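Local coordinates for protein gdp-l-fucose synthetase (PDB 6AQY) that probably catalyses the NADPH-dependent epimerisation and reduction of GDP-4-keto-6-deoxymannose to GDP-L-fucose, at residues G34-A39 with V188-L193; T130-D135 with N156-A161; L234-Y239 with K301-N306. All blocks are in the same frame, centred on the assembly; numbering follows the deposited sequence.

Contact 1: G34-A39 with V188-L193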
loop_
_atom_site.group_PDB
_atom_site.type_symbol
_atom_site.label_atom_id
_atom_site.label_comp_id
_atom_site.label_asym_id
_atom_site.label_seq_id
_atom_site.Cartn_x
_atom_site.Cartn_y
_atom_site.Cartn_z
ATOM N N GLY A 34 -7.774 -7.868 23.343
ATOM C CA GLY A 34 -6.724 -6.945 23.723
ATOM C C GLY A 34 -7.244 -5.783 24.557
ATOM O O GLY A 34 -8.382 -5.766 25.034
ATOM N N LEU A 35 -6.385 -4.782 24.719
ATOM C CA LEU A 35 -6.745 -3.631 25.544
ATOM C C LEU A 35 -8.033 -2.976 25.053
ATOM O O LEU A 35 -8.984 -2.817 25.825
ATOM C CB LEU A 35 -5.598 -2.630 25.534
ATOM C CG LEU A 35 -5.866 -1.199 25.982
ATOM C CD1 LEU A 35 -6.110 -1.156 27.475
ATOM C CD2 LEU A 35 -4.664 -0.335 25.615
ATOM N N PHE A 36 -8.087 -2.627 23.757
ATOM C CA PHE A 36 -9.228 -1.909 23.176
ATOM C C PHE A 36 -10.484 -2.786 23.133
ATOM O O PHE A 36 -11.582 -2.331 23.471
ATOM C CB PHE A 36 -8.846 -1.403 21.776
ATOM C CG PHE A 36 -9.714 -0.267 21.242
ATOM C CD1 PHE A 36 -10.732 0.280 21.995
ATOM C CD2 PHE A 36 -9.490 0.244 19.970
ATOM C CE1 PHE A 36 -11.511 1.312 21.500
ATOM C CE2 PHE A 36 -10.254 1.262 19.473
ATOM C CZ PHE A 36 -11.276 1.799 20.237
ATOM N N GLY A 37 -10.343 -4.036 22.681
ATOM C CA GLY A 37 -11.481 -4.943 22.618
ATOM C C GLY A 37 -12.107 -5.250 23.968
ATOM O O GLY A 37 -13.336 -5.336 24.086
ATOM N N LYS A 38 -11.282 -5.450 25.002
ATOM C CA LYS A 38 -11.840 -5.708 26.332
ATOM C C LYS A 38 -12.604 -4.500 26.835
ATOM O O LYS A 38 -13.529 -4.649 27.641
ATOM C CB LYS A 38 -10.758 -6.075 27.369
ATOM C CG LYS A 38 -10.040 -7.424 27.177
ATOM C CD LYS A 38 -10.943 -8.626 27.174
ATOM C CE LYS A 38 -11.298 -9.072 28.558
ATOM N NZ LYS A 38 -12.048 -10.352 28.496
ATOM N N ALA A 39 -12.187 -3.287 26.433
ATOM C CA ALA A 39 -12.930 -2.093 26.831
ATOM C C ALA A 39 -14.294 -2.041 26.148
ATOM O O ALA A 39 -15.289 -1.636 26.763
ATOM C CB ALA A 39 -12.126 -0.833 26.532
ATOM N N VAL A 188 -11.325 4.353 12.786
ATOM C CA VAL A 188 -10.957 5.216 13.899
ATOM C C VAL A 188 -9.445 5.146 14.105
ATOM O O VAL A 188 -8.796 4.149 13.762
ATOM C CB VAL A 188 -11.717 4.841 15.198
ATOM C CG1 VAL A 188 -13.206 4.926 14.971
ATOM C CG2 VAL A 188 -11.325 3.427 15.691
ATOM N N ILE A 189 -8.889 6.217 14.671
ATOM C CA ILE A 189 -7.473 6.302 15.039
ATOM C C ILE A 189 -7.355 6.592 16.531
ATOM O O ILE A 189 -7.354 7.766 16.938
ATOM C CB ILE A 189 -6.729 7.394 14.254
ATOM C CG1 ILE A 189 -7.181 7.428 12.802
ATOM C CG2 ILE A 189 -5.210 7.183 14.362
ATOM C CD1 ILE A 189 -6.561 8.551 12.025
ATOM N N PRO A 190 -7.260 5.573 17.378
ATOM C CA PRO A 190 -7.091 5.827 18.806
ATOM C C PRO A 190 -5.659 6.217 19.117
ATOM O O PRO A 190 -4.718 5.674 18.546
ATOM C CB PRO A 190 -7.460 4.485 19.438
ATOM C CG PRO A 190 -7.127 3.507 18.413
ATOM C CD PRO A 190 -7.396 4.137 17.091
ATOM N N THR A 191 -5.501 7.160 20.049
ATOM C CA THR A 191 -4.203 7.736 20.387
ATOM C C THR A 191 -3.876 7.430 21.838
ATOM O O THR A 191 -4.605 7.856 22.742
ATOM C CB THR A 191 -4.185 9.248 20.177
ATOM O OG1 THR A 191 -4.576 9.569 18.831
ATOM C CG2 THR A 191 -2.791 9.827 20.518
ATOM N N ASN A 192 -2.790 6.683 22.045
ATOM C CA ASN A 192 -2.224 6.365 23.360
ATOM C C ASN A 192 -3.279 5.825 24.328
ATOM O O ASN A 192 -3.606 6.429 25.349
ATOM C CB ASN A 192 -1.563 7.595 23.991
ATOM C CG ASN A 192 -0.498 8.181 23.128
ATOM O OD1 ASN A 192 0.356 7.473 22.613
ATOM N ND2 ASN A 192 -0.524 9.489 22.978
ATOM N N LEU A 193 -3.772 4.641 24.008
ATOM C CA LEU A 193 -4.716 4.001 24.902
ATOM C C LEU A 193 -3.985 3.423 26.114
ATOM O O LEU A 193 -2.832 2.984 26.028
ATOM C CB LEU A 193 -5.491 2.913 24.156
ATOM C CG LEU A 193 -6.303 3.347 22.936
ATOM C CD1 LEU A 193 -7.332 2.276 22.581
ATOM C CD2 LEU A 193 -6.984 4.698 23.140
#
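Leu-193 meets both Leu-35 and Phe-36, so one residue of the strand covers the first two residues of the helix that begins at Leu-35. The methyl CD1 of Leu-193 lies over one face of the Phe-36 ring. It sits 4.0 Å from the ring centroid, and the line to it is tilted 20° from the ring normal. This is a CH-pi contact. The methyl is shifted toward the CG end of the ring, and Phe-36 CG is 3.7 Å from Leu-193 CD1. Phe-36 reaches across because its CG stands opposite the backbone N (chi1 -160°). This turns the CE2 corner of the ring to Pro-190 and Val-188. There Phe-36 CE2 lies 4.0 Å from Pro-190 CG, and the two side chains cross at about a right angle. Pro-190 meets the ring at a slant. Val-188 CG2 approaches near the ring plane, at the edge, 4.5 Å from Phe-36 CE2.

Leu-35 touches through its methyl CD2. This packs on the backbone end of the partner leucine, with Leu-35 CD2 3.7 Å from Leu-193 CB. Leu-193 therefore offers CB to one helix residue and CD1 to the next. The contact is wholly apolar. Helix 240-253 adds to the same layer: Ala-243 and Leu-247 touch Phe-36, and Ser-240 touches Leu-35.

Gly-34 is the N-cap of the helix, and Lys-38 N donates to Gly-34 O (2.9 Å). Gly-34 and Gly-37 are probably the last two glycines of the TGxxGxxG motif of extended short-chain dehydrogenases/reductases. The contact joins the start of helix 35-46 to the C-terminal part of strand 184-194. That is consistent with a Rossmann fold in which the helix that follows the glycine-rich dinucleotide-binding turn packs on a parallel strand of the sheet.

Contact 2: T130-D135 with N156-A161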
loop_
_atom_site.group_PDB
_atom_site.type_symbol
_atom_site.label_atom_id
_atom_site.label_comp_id
_atom_site.label_asym_id
_atom_site.label_seq_id
_atom_site.Cartn_x
_atom_site.Cartn_y
_atom_site.Cartn_z
ATOM N N THR A 130 -1.627 6.029 15.280
ATOM C CA THR A 130 -0.945 7.275 14.984
ATOM C C THR A 130 0.372 7.044 14.252
ATOM O O THR A 130 0.791 7.899 13.468
ATOM C CB THR A 130 -0.780 8.078 16.280
ATOM O OG1 THR A 130 -2.022 8.751 16.571
ATOM C CG2 THR A 130 0.325 9.103 16.157
ATOM N N CYS A 131 0.991 5.878 14.407
ATOM C CA CYS A 131 2.322 5.692 13.844
ATOM C C CYS A 131 2.328 5.454 12.335
ATOM O O CYS A 131 3.399 5.251 11.766
ATOM C CB CYS A 131 3.036 4.535 14.555
ATOM S SG CYS A 131 2.289 2.915 14.298
ATOM N N VAL A 132 1.181 5.503 11.657
ATOM C CA VAL A 132 1.147 5.337 10.206
ATOM C C VAL A 132 1.095 6.665 9.453
ATOM O O VAL A 132 1.066 6.665 8.222
ATOM C CB VAL A 132 -0.045 4.453 9.795
ATOM C CG1 VAL A 132 -0.079 3.211 10.673
ATOM C CG2 VAL A 132 -1.378 5.217 9.862
ATOM N N PHE A 133 1.067 7.798 10.150
ATOM C CA PHE A 133 1.030 9.074 9.468
ATOM C C PHE A 133 2.398 9.389 8.870
ATOM O O PHE A 133 3.408 8.798 9.263
ATOM C CB PHE A 133 0.580 10.169 10.444
ATOM C CG PHE A 133 -0.910 10.220 10.599
ATOM C CD1 PHE A 133 -1.554 9.410 11.497
ATOM C CD2 PHE A 133 -1.678 11.007 9.764
ATOM C CE1 PHE A 133 -2.926 9.431 11.595
ATOM C CE2 PHE A 133 -3.050 11.024 9.872
ATOM C CZ PHE A 133 -3.665 10.236 10.782
ATOM N N PRO A 134 2.458 10.326 7.924
ATOM C CA PRO A 134 3.748 10.640 7.299
ATOM C C PRO A 134 4.737 11.095 8.345
ATOM O O PRO A 134 4.382 11.745 9.327
ATOM C CB PRO A 134 3.413 11.772 6.316
ATOM C CG PRO A 134 1.984 11.550 5.973
ATOM C CD PRO A 134 1.345 11.015 7.243
ATOM N N ASP A 135 5.980 10.674 8.149
ATOM C CA ASP A 135 7.056 11.053 9.048
ATOM C C ASP A 135 7.287 12.564 9.055
ATOM O O ASP A 135 7.441 13.172 10.118
ATOM C CB ASP A 135 8.326 10.323 8.651
ATOM C CG ASP A 135 9.458 10.622 9.591
ATOM O OD1 ASP A 135 9.278 10.414 10.814
ATOM O OD2 ASP A 135 10.497 11.113 9.110
ATOM N N ASN A 156 7.453 0.797 8.756
ATOM C CA ASN A 156 6.724 1.169 7.551
ATOM C C ASN A 156 5.982 0.009 6.898
ATOM O O ASN A 156 5.075 0.258 6.098
ATOM C CB ASN A 156 7.655 1.859 6.550
ATOM C CG ASN A 156 8.826 0.993 6.120
ATOM O OD1 ASN A 156 9.000 -0.162 6.547
ATOM N ND2 ASN A 156 9.662 1.574 5.286
ATOM N N ALA A 157 6.339 -1.246 7.184
ATOM C CA ALA A 157 5.527 -2.345 6.668
ATOM C C ALA A 157 4.168 -2.361 7.354
ATOM O O ALA A 157 3.116 -2.317 6.691
ATOM C CB ALA A 157 6.252 -3.676 6.848
ATOM N N TYR A 158 4.183 -2.323 8.693
ATOM C CA TYR A 158 2.946 -2.192 9.452
ATOM C C TYR A 158 2.195 -0.916 9.062
ATOM O O TYR A 158 0.971 -0.921 8.911
ATOM C CB TYR A 158 3.264 -2.204 10.946
ATOM C CG TYR A 158 2.084 -1.917 11.832
ATOM C CD1 TYR A 158 1.723 -0.605 12.145
ATOM C CD2 TYR A 158 1.332 -2.957 12.367
ATOM C CE1 TYR A 158 0.651 -0.334 12.948
ATOM C CE2 TYR A 158 0.238 -2.694 13.176
ATOM C CZ TYR A 158 -0.102 -1.371 13.462
ATOM O OH TYR A 158 -1.182 -1.080 14.270
ATOM N N ALA A 159 2.924 0.179 8.874
ATOM C CA ALA A 159 2.297 1.447 8.533
ATOM C C ALA A 159 1.553 1.352 7.215
ATOM O O ALA A 159 0.411 1.816 7.102
ATOM C CB ALA A 159 3.350 2.549 8.468
ATOM N N TYR A 160 2.210 0.800 6.187
ATOM C CA TYR A 160 1.585 0.738 4.873
ATOM C C TYR A 160 0.408 -0.225 4.855
ATOM O O TYR A 160 -0.602 0.056 4.200
ATOM C CB TYR A 160 2.611 0.366 3.813
ATOM C CG TYR A 160 3.324 1.557 3.237
ATOM C CD1 TYR A 160 2.609 2.600 2.628
ATOM C CD2 TYR A 160 4.713 1.650 3.303
ATOM C CE1 TYR A 160 3.269 3.705 2.101
ATOM C CE2 TYR A 160 5.370 2.736 2.794
ATOM C CZ TYR A 160 4.655 3.762 2.186
ATOM O OH TYR A 160 5.354 4.839 1.677
ATOM N N ALA A 161 0.500 -1.361 5.562
ATOM C CA ALA A 161 -0.681 -2.224 5.644
ATOM C C ALA A 161 -1.866 -1.462 6.213
ATOM O O ALA A 161 -2.986 -1.628 5.731
ATOM C CB ALA A 161 -0.434 -3.490 6.463
#
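Val-132 and Ala-159 bring the two backbones close, with 4.4 Å between Val-132 CA and Ala-159 CA. Residues 130-132 form a short 3-10 segment. Its closing bond, Phe-133 N to Thr-130 O, is weak. The partner, residues 156-161, is the first part of helix 156-178. Tyr-160 N donates to Asn-156 O (2.9 Å) in the regular helical pattern.

The small side chain of Ala-159 permits this close approach. Val-132 lies alongside it: Val-132 CG1 is 3.7 Å from Ala-159 CA, and Val-132 CB is 4.1 Å from Ala-159 CB. CG1 is the branch that faces the helix, since it stands opposite the carbonyl carbon of Val-132, beside the backbone N.

Cys-131 meets the preceding helix residue, with Cys-131 SG 3.9 Å from Tyr-158 CE1. Seen from the Tyr-158 centroid, Cys-131 SG is 5.0 Å off and 67° from the ring normal, an oblique sulfur-aromatic contact. The tyrosine ring leaves the helix with CG anti to the backbone N (chi1 173°), which carries it past Cys-131. Val-132 CG1 also borders the CE1 corner.

Outside the pair, Val-132 O accepts from Arg-163 NE of the same helix. The second subunit packs on Asn-156, Ala-157 and Tyr-160.

Tyr-158 and Lys-162 have the YxxxK spacing of short-chain dehydrogenases/reductases, so Tyr-158 is probably the catalytic tyrosine, as in relatives. The chemistry implies positioning by shape: Cys-131 SG and Val-132 CG1 flank the CE1 side of the Tyr-158 ring obliquely, from opposite sides of its plane, while its hydroxyl takes no part in the contact.

Contact 3: L234-Y239 with K301-N306. With SO4 (sulfate ion), chain G.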
loop_
_atom_site.group_PDB
_atom_site.type_symbol
_atom_site.label_atom_id
_atom_site.label_comp_id
_atom_site.label_asym_id
_atom_site.label_seq_id
_atom_site.Cartn_x
_atom_site.Cartn_y
_atom_site.Cartn_z
ATOM N N LEU A 234 5.538 15.457 26.562
ATOM C CA LEU A 234 4.095 15.582 26.754
ATOM C C LEU A 234 3.340 14.692 25.766
ATOM O O LEU A 234 3.636 14.689 24.564
ATOM C CB LEU A 234 3.625 17.030 26.559
ATOM C CG LEU A 234 3.955 18.137 27.567
ATOM C CD1 LEU A 234 5.432 18.307 27.751
ATOM C CD2 LEU A 234 3.375 19.465 27.111
ATOM N N ARG A 235 2.331 13.976 26.261
ATOM C CA ARG A 235 1.539 13.098 25.414
ATOM C C ARG A 235 0.080 13.171 25.816
ATOM O O ARG A 235 -0.253 13.410 26.976
ATOM C CB ARG A 235 2.011 11.650 25.518
ATOM C CG ARG A 235 3.418 11.439 25.008
ATOM C CD ARG A 235 3.530 11.747 23.515
ATOM N NE ARG A 235 4.828 11.331 22.980
ATOM C CZ ARG A 235 5.910 12.105 22.922
ATOM N NH1 ARG A 235 5.869 13.356 23.357
ATOM N NH2 ARG A 235 7.040 11.622 22.424
ATOM N N GLN A 236 -0.787 12.868 24.858
ATOM C CA GLN A 236 -2.227 12.802 25.099
ATOM C C GLN A 236 -2.603 11.345 25.310
ATOM O O GLN A 236 -2.354 10.504 24.446
ATOM C CB GLN A 236 -3.025 13.384 23.933
ATOM C CG GLN A 236 -2.785 14.845 23.662
ATOM C CD GLN A 236 -2.925 15.179 22.198
ATOM O OE1 GLN A 236 -1.977 15.048 21.428
ATOM N NE2 GLN A 236 -4.111 15.602 21.800
ATOM N N PHE A 237 -3.173 11.044 26.461
ATOM C CA PHE A 237 -3.526 9.681 26.806
ATOM C C PHE A 237 -5.037 9.545 26.840
ATOM O O PHE A 237 -5.739 10.437 27.329
ATOM C CB PHE A 237 -2.943 9.273 28.155
ATOM C CG PHE A 237 -1.457 9.249 28.186
ATOM C CD1 PHE A 237 -0.764 8.143 27.721
ATOM C CD2 PHE A 237 -0.741 10.325 28.694
ATOM C CE1 PHE A 237 0.624 8.105 27.767
ATOM C CE2 PHE A 237 0.645 10.299 28.734
ATOM C CZ PHE A 237 1.328 9.193 28.267
ATOM N N LEU A 238 -5.525 8.444 26.284
ATOM C CA LEU A 238 -6.950 8.162 26.195
ATOM C C LEU A 238 -7.233 6.896 26.981
ATOM O O LEU A 238 -6.627 5.848 26.729
ATOM C CB LEU A 238 -7.387 7.995 24.742
ATOM C CG LEU A 238 -8.894 7.826 24.534
ATOM C CD1 LEU A 238 -9.613 9.027 25.128
ATOM C CD2 LEU A 238 -9.201 7.668 23.048
ATOM N N TYR A 239 -8.107 7.005 27.970
ATOM C CA TYR A 239 -8.530 5.829 28.711
ATOM C C TYR A 239 -9.253 4.869 27.769
ATOM O O TYR A 239 -10.066 5.290 26.940
ATOM C CB TYR A 239 -9.421 6.274 29.868
ATOM C CG TYR A 239 -9.776 5.224 30.886
ATOM C CD1 TYR A 239 -8.915 4.169 31.164
ATOM C CD2 TYR A 239 -10.947 5.336 31.631
ATOM C CE1 TYR A 239 -9.237 3.227 32.114
ATOM C CE2 TYR A 239 -11.273 4.400 32.583
ATOM C CZ TYR A 239 -10.413 3.351 32.818
ATOM O OH TYR A 239 -10.741 2.435 33.771
ATOM N N LYS A 301 6.781 17.205 21.918
ATOM C CA LYS A 301 5.342 17.168 21.664
ATOM C C LYS A 301 5.047 16.458 20.353
ATOM O O LYS A 301 5.790 16.597 19.379
ATOM C CB LYS A 301 4.737 18.576 21.602
ATOM C CG LYS A 301 4.833 19.355 22.899
ATOM C CD LYS A 301 3.473 19.707 23.450
ATOM C CE LYS A 301 2.663 20.494 22.437
ATOM N NZ LYS A 301 1.341 20.868 22.989
ATOM N N LYS A 302 3.963 15.680 20.339
ATOM C CA LYS A 302 3.534 14.958 19.152
ATOM C C LYS A 302 1.999 15.004 19.132
ATOM O O LYS A 302 1.294 14.012 19.282
ATOM C CB LYS A 302 4.078 13.526 19.164
ATOM C CG LYS A 302 3.953 12.781 17.854
ATOM C CD LYS A 302 4.283 11.296 18.004
ATOM C CE LYS A 302 5.787 11.062 18.132
ATOM N NZ LYS A 302 6.154 9.681 17.683
ATOM N N THR A 303 1.451 16.200 18.961
ATOM C CA THR A 303 0.033 16.414 19.205
ATOM C C THR A 303 -0.812 15.921 18.041
ATOM O O THR A 303 -0.501 16.199 16.879
ATOM C CB THR A 303 -0.246 17.895 19.473
ATOM O OG1 THR A 303 0.270 18.260 20.762
ATOM C CG2 THR A 303 -1.748 18.174 19.443
ATOM N N SER A 304 -1.865 15.168 18.351
ATOM C CA SER A 304 -2.896 14.818 17.387
ATOM C C SER A 304 -4.158 15.616 17.697
ATOM O O SER A 304 -4.357 16.085 18.819
ATOM C CB SER A 304 -3.176 13.317 17.392
ATOM O OG SER A 304 -3.094 12.828 18.702
ATOM N N SER A 305 -5.018 15.767 16.692
ATOM C CA SER A 305 -6.150 16.686 16.750
ATOM C C SER A 305 -7.467 15.952 16.953
ATOM O O SER A 305 -7.791 15.017 16.216
ATOM C CB SER A 305 -6.233 17.519 15.472
ATOM O OG SER A 305 -7.543 18.015 15.294
ATOM N N ASN A 306 -8.231 16.390 17.950
ATOM C CA ASN A 306 -9.556 15.852 18.193
ATOM C C ASN A 306 -10.645 16.758 17.644
ATOM O O ASN A 306 -11.804 16.608 18.029
ATOM C CB ASN A 306 -9.769 15.610 19.689
ATOM C CG ASN A 306 -9.881 16.894 20.479
ATOM O OD1 ASN A 306 -9.133 17.840 20.259
ATOM N ND2 ASN A 306 -10.829 16.939 21.401
HETATM S S SO4 G . 6.018 8.275 21.035
HETATM O O1 SO4 G . 5.032 9.303 21.359
HETATM O O2 SO4 G . 7.044 8.851 20.170
HETATM O O3 SO4 G . 6.634 7.777 22.263
HETATM O O4 SO4 G . 5.357 7.176 20.339
HETATM O O HOH W 1 1.922 15.447 22.740
#
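Leu-234 O is gripped twice. Arg-235 NH1 donates to it over 2.9 Å, coming from above the carbonyl plane. NH1 also bonds to Gln-299 O. A water also donates to Leu-234 O and accepts from Lys-302 N, bridging the two segments.

The direct bonds belong to Gln-236. Ser-304 N donates to Gln-236 OE1 (3.1 Å), in the carbonyl plane and on a lone pair. Gln-236 NE2 donates to Ser-304 O (3.0 Å) almost straight, at 171°. The side-chain amide thus pairs with both backbone polar groups of Ser-304, which should fix its rotation. NE2 also bonds to Val-264 O.

Lys-302 CB lies over one face of the Arg-235 guanidinium. A sulfate meets that group's edge: Arg-235 NE to sulfate O1 is 2.6 Å, and Lys-302 NZ to sulfate O2 is 2.8 Å. Lys-301 CD packs on Leu-234 CD2 (3.7 Å), and its NZ forms salt bridges with Glu-266 and Glu-269.

The sulfate probably comes from the crystallisation liquor. An arginine and a lysine converging on it make an anion site, consistent with the place where relatives hold the phosphates of a GDP-sugar.

Contacts 1 and 3 reach the same sheet, since strands 184-194 and 234-239 are neighbours in it. Asn-192 ties them directly: its ND2 reaches Gln-236 O and its O takes Leu-238 N. Contact 1, centred about 3 Å from the chain centre, is purely apolar, between a helix start and a strand. Contacts 2 and 3 are centred about 15 and 13 Å from it, each with one exposed residue among those touching. Contact 2 is also apolar. It touches contact 1 through Ile-189 and Phe-133, and its helix borders the second subunit. Contact 3 is the polar one, built on side-chain-to-backbone bonds, with a sulfate bound at its edge by Arg-235 and Lys-302. Contacts 2 and 3 do not touch.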